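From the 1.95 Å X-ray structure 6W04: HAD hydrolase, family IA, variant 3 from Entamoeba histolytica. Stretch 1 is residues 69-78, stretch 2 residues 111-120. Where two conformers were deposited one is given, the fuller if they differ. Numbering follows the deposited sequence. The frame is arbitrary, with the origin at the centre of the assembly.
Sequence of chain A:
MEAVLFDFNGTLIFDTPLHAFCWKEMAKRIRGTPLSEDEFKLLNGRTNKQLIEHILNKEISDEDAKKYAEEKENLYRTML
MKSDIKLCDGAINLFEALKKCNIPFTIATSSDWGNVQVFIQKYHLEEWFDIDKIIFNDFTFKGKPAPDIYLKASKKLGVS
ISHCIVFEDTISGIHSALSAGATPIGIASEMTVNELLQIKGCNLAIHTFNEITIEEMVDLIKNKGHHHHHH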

# COMPACT_ATOMS: atom_id res chain seq x y z
N ALA A 69 7.16 -11.91 12.38
CA ALA A 69 6.39 -10.92 11.64
C ALA A 69 5.10 -10.59 12.37
O ALA A 69 4.69 -9.43 12.45
N GLU A 70 4.45 -11.60 12.94
CA GLU A 70 3.21 -11.31 13.65
C GLU A 70 3.48 -10.50 14.92
O GLU A 70 2.65 -9.66 15.31
N GLU A 71 4.62 -10.73 15.59
CA GLU A 71 4.97 -9.85 16.71
C GLU A 71 5.15 -8.41 16.25
O GLU A 71 4.72 -7.48 16.94
N LYS A 72 5.84 -8.20 15.12
CA LYS A 72 5.98 -6.84 14.62
C LYS A 72 4.63 -6.25 14.23
O LYS A 72 4.36 -5.07 14.49
N GLU A 73 3.77 -7.04 13.58
CA GLU A 73 2.49 -6.50 13.15
C GLU A 73 1.56 -6.22 14.32
O GLU A 73 0.79 -5.26 14.26
N ASN A 74 1.63 -7.03 15.38
CA ASN A 74 0.88 -6.71 16.58
C ASN A 74 1.32 -5.36 17.16
O ASN A 74 0.47 -4.56 17.59
N LEU A 75 2.62 -5.09 17.19
CA LEU A 75 3.09 -3.78 17.66
C LEU A 75 2.57 -2.67 16.75
O LEU A 75 2.04 -1.66 17.21
N TYR A 76 2.68 -2.87 15.43
CA TYR A 76 2.21 -1.87 14.48
C TYR A 76 0.72 -1.57 14.65
O TYR A 76 0.31 -0.40 14.70
N ARG A 77 -0.12 -2.61 14.73
CA ARG A 77 -1.56 -2.42 14.86
C ARG A 77 -1.91 -1.64 16.10
O ARG A 77 -2.81 -0.79 16.08
N THR A 78 -1.24 -1.95 17.21
CA THR A 78 -1.50 -1.28 18.47
C THR A 78 -1.14 0.20 18.38
O THR A 78 -1.91 1.07 18.79
N SER A 111 -1.13 -5.97 3.05
CA SER A 111 -1.33 -6.29 4.46
C SER A 111 -2.12 -7.57 4.62
O SER A 111 -3.00 -7.88 3.81
N ASP A 112 -1.82 -8.33 5.68
CA ASP A 112 -2.63 -9.48 6.07
C ASP A 112 -3.95 -9.02 6.69
O ASP A 112 -4.16 -7.84 6.95
N TRP A 113 -4.84 -9.98 6.95
CA TRP A 113 -6.15 -9.62 7.50
C TRP A 113 -6.03 -8.91 8.85
O TRP A 113 -6.80 -7.98 9.15
N GLY A 114 -5.11 -9.37 9.71
CA GLY A 114 -4.92 -8.70 11.00
C GLY A 114 -4.85 -7.19 10.88
O GLY A 114 -5.54 -6.45 11.59
N ASN A 115 -4.01 -6.70 9.96
CA ASN A 115 -3.87 -5.25 9.79
C ASN A 115 -5.11 -4.64 9.15
O ASN A 115 -5.56 -3.56 9.56
N VAL A 116 -5.71 -5.35 8.18
CA VAL A 116 -6.88 -4.82 7.48
C VAL A 116 -8.03 -4.62 8.45
O VAL A 116 -8.79 -3.65 8.36
N GLN A 117 -8.19 -5.55 9.40
CA GLN A 117 -9.20 -5.40 10.44
C GLN A 117 -9.02 -4.08 11.18
O GLN A 117 -10.00 -3.38 11.46
N VAL A 118 -7.78 -3.72 11.48
CA VAL A 118 -7.53 -2.45 12.16
C VAL A 118 -7.85 -1.28 11.23
O VAL A 118 -8.49 -0.30 11.65
N PHE A 119 -7.44 -1.37 9.96
CA PHE A 119 -7.73 -0.31 8.99
C PHE A 119 -9.22 -0.03 8.90
O PHE A 119 -9.64 1.14 8.95
N ILE A 120 -10.03 -1.08 8.73
CA ILE A 120 -11.49 -0.92 8.63
C ILE A 120 -12.04 -0.31 9.91
O ILE A 120 -12.84 0.63 9.88

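What holds the two stretches together most firmly? The answer is N115, whose side-chain amide is gripped at both ends by the facing helix. Its CA-to-CB bond runs sideways, but with chi1 in the m well and chi2 near 0° the end of the side chain swings in. There N115 ND2 donates to E73 OE1 at 3.1 Å, almost perfectly straight at 178°, while R77 NE donates to N115 OD1 at 2.7 Å. The amide thus donates a hydrogen bond to a carboxylate and accepts one from a guanidinium. E73 and R77 lie one helical turn apart, and both point toward stretch 2, so a single asparagine can meet both. E73, m at chi1 and chi2, also binds K72: K72 NZ lies 3.0 Å from E73 OE1 in a salt bridge, so that one carboxylate oxygen serves two donors.

How is the R77 guanidinium held in place? R77, m at chi1 and t at chi2, covers more of the contact than any other residue of stretch 1; it was deposited in two conformers, and the one given here is described. Its two terminal nitrogens reach back along their own helix to E70, which has chi1 t and chi2 p: R77 NH1 donates to E70 OE1 at 2.8 Å and R77 NH2 to E70 OE2 at 2.9 Å, a two-pronged salt bridge. D112, also deposited in two conformers, adds a long salt bridge, with R77 NH1 3.7 Å from D112 OD2. Both N115 OD1 and D112 OD2 approach the guanidinium at its edge, near its plane. The two acids come close as well, E70 OE1 lying 4.0 Å from D112 OD2, and the positive charge of R77 compensates for this crowding of like charges.

Why does the start of the second helix suit this arrangement? D112 is its N-cap: with chi1 p, its OD1 accepts from N115 N at 3.0 Å, and both carboxylate oxygens lie at similar distances from R77 NH1. Next along, G114 lets the guanidinium lie close against the backbone, with G114 CA over one face and R77 NE 3.4 Å from G114 C. A CB modelled on G114 would sit 2.6 Å from R77 NH1, a clash, so the absence of a side chain makes room for the arginine.

What packs beyond the polar cluster? The helices run nearly parallel, 4° apart in direction, with axes 10.0 Å apart at closest approach, leaving space for side chains between them. The aliphatic part of R77 meets V118, which points toward stretch 1 with chi1 t; R77 CG lies 3.8 Å from V118 CG2. Y76, also t and pointing toward stretch 2, brings Y76 CE2 to 3.6 Å from N115 ND2. Its ring meets F119 edge to edge, with Y76 OH 3.5 Å from F119 CE1 and Y76 CE2 4.0 Å from the same carbon, F119 CE1. F119 starts sideways, but chi1 m carries its ring nearer.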

# COMPACT_ATOMS: atom_id res chain seq x y z
CB ALA A 69 6.10 -11.40 10.21
CB GLU A 70 2.47 -12.61 13.96
CG GLU A 70 1.21 -12.44 14.83
CD GLU A 70 0.18 -11.46 14.23
OE1 GLU A 70 0.21 -11.17 13.01
OE2 GLU A 70 -0.69 -11.00 15.01
CB GLU A 71 6.25 -10.33 17.41
CG GLU A 71 6.12 -11.66 18.13
CD GLU A 71 7.34 -12.01 18.99
OE1 GLU A 71 8.28 -11.18 19.11
OE2 GLU A 71 7.36 -13.13 19.55
CB LYS A 72 6.94 -6.80 13.42
CG LYS A 72 7.02 -5.40 12.77
CD LYS A 72 6.03 -5.22 11.62
CE LYS A 72 5.96 -3.74 11.17
NZ LYS A 72 5.07 -3.63 9.98
CB GLU A 73 1.81 -7.42 12.12
CG GLU A 73 2.61 -7.57 10.82
CD GLU A 73 2.83 -6.27 9.98
OE1 GLU A 73 2.56 -5.13 10.43
OE2 GLU A 73 3.30 -6.41 8.84
CB ASN A 74 1.05 -7.82 17.61
CG ASN A 74 0.45 -7.47 18.94
OD1 ASN A 74 1.14 -7.49 19.96
ND2 ASN A 74 -0.83 -7.12 18.94
CB LEU A 75 4.62 -3.77 17.75
CG LEU A 75 5.36 -2.46 18.11
CD1 LEU A 75 4.82 -1.80 19.39
CD2 LEU A 75 6.89 -2.70 18.27
CB TYR A 76 2.51 -2.34 13.06
CG TYR A 76 1.74 -1.61 11.99
CD1 TYR A 76 2.15 -0.34 11.57
CD2 TYR A 76 0.60 -2.17 11.41
CE1 TYR A 76 1.42 0.36 10.59
CE2 TYR A 76 -0.12 -1.49 10.41
CZ TYR A 76 0.32 -0.21 10.02
OH TYR A 76 -0.36 0.50 9.05
CB ARG A 77 -2.30 -3.76 14.93
CG ARG A 77 -2.37 -4.48 13.67
CD ARG A 77 -2.89 -5.87 13.93
NE ARG A 77 -2.21 -6.79 13.05
CZ ARG A 77 -1.88 -8.03 13.39
NH1 ARG A 77 -1.25 -8.78 12.51
NH2 ARG A 77 -2.17 -8.50 14.60
CB THR A 78 -0.71 -1.98 19.57
OG1 THR A 78 -1.18 -3.33 19.66
CG2 THR A 78 -0.91 -1.29 20.90
CB SER A 111 -2.06 -5.14 5.17
OG SER A 111 -1.24 -3.97 5.26
CB ASP A 112 -1.87 -10.39 7.04
CG ASP A 112 -1.59 -9.74 8.41
OD1 ASP A 112 -2.00 -8.60 8.74
OD2 ASP A 112 -0.90 -10.43 9.21
CB TRP A 113 -7.04 -10.86 7.65
CG TRP A 113 -8.25 -10.48 8.44
CD1 TRP A 113 -8.52 -10.75 9.76
CD2 TRP A 113 -9.35 -9.69 7.96
NE1 TRP A 113 -9.73 -10.21 10.12
CE2 TRP A 113 -10.27 -9.55 9.03
CE3 TRP A 113 -9.67 -9.10 6.73
CZ2 TRP A 113 -11.45 -8.82 8.91
CZ3 TRP A 113 -10.86 -8.38 6.60
CH2 TRP A 113 -11.73 -8.24 7.70
CB ASN A 115 -2.61 -4.94 8.94
CG ASN A 115 -1.33 -5.09 9.73
OD1 ASN A 115 -1.35 -5.39 10.92
ND2 ASN A 115 -0.19 -4.87 9.05
CB VAL A 116 -7.28 -5.75 6.32
CG1 VAL A 116 -8.63 -5.34 5.75
CG2 VAL A 116 -6.21 -5.75 5.20
CB GLN A 117 -9.11 -6.60 11.40
CG GLN A 117 -10.20 -6.67 12.45
CD GLN A 117 -10.21 -8.00 13.22
OE1 GLN A 117 -10.51 -9.06 12.67
NE2 GLN A 117 -9.93 -7.93 14.50
CB VAL A 118 -6.07 -2.41 12.67
CG1 VAL A 118 -5.65 -1.00 13.07
CG2 VAL A 118 -5.95 -3.33 13.88
CB PHE A 119 -7.21 -0.68 7.59
CG PHE A 119 -5.75 -0.98 7.51
CD1 PHE A 119 -4.86 -0.50 8.45
CD2 PHE A 119 -5.26 -1.72 6.44
CE1 PHE A 119 -3.50 -0.80 8.34
CE2 PHE A 119 -3.92 -2.02 6.32
CZ PHE A 119 -3.03 -1.55 7.27
CB ILE A 120 -12.16 -2.27 8.32
CG1 ILE A 120 -11.70 -2.78 6.95
CG2 ILE A 120 -13.69 -2.15 8.40
CD1 ILE A 120 -12.03 -4.26 6.70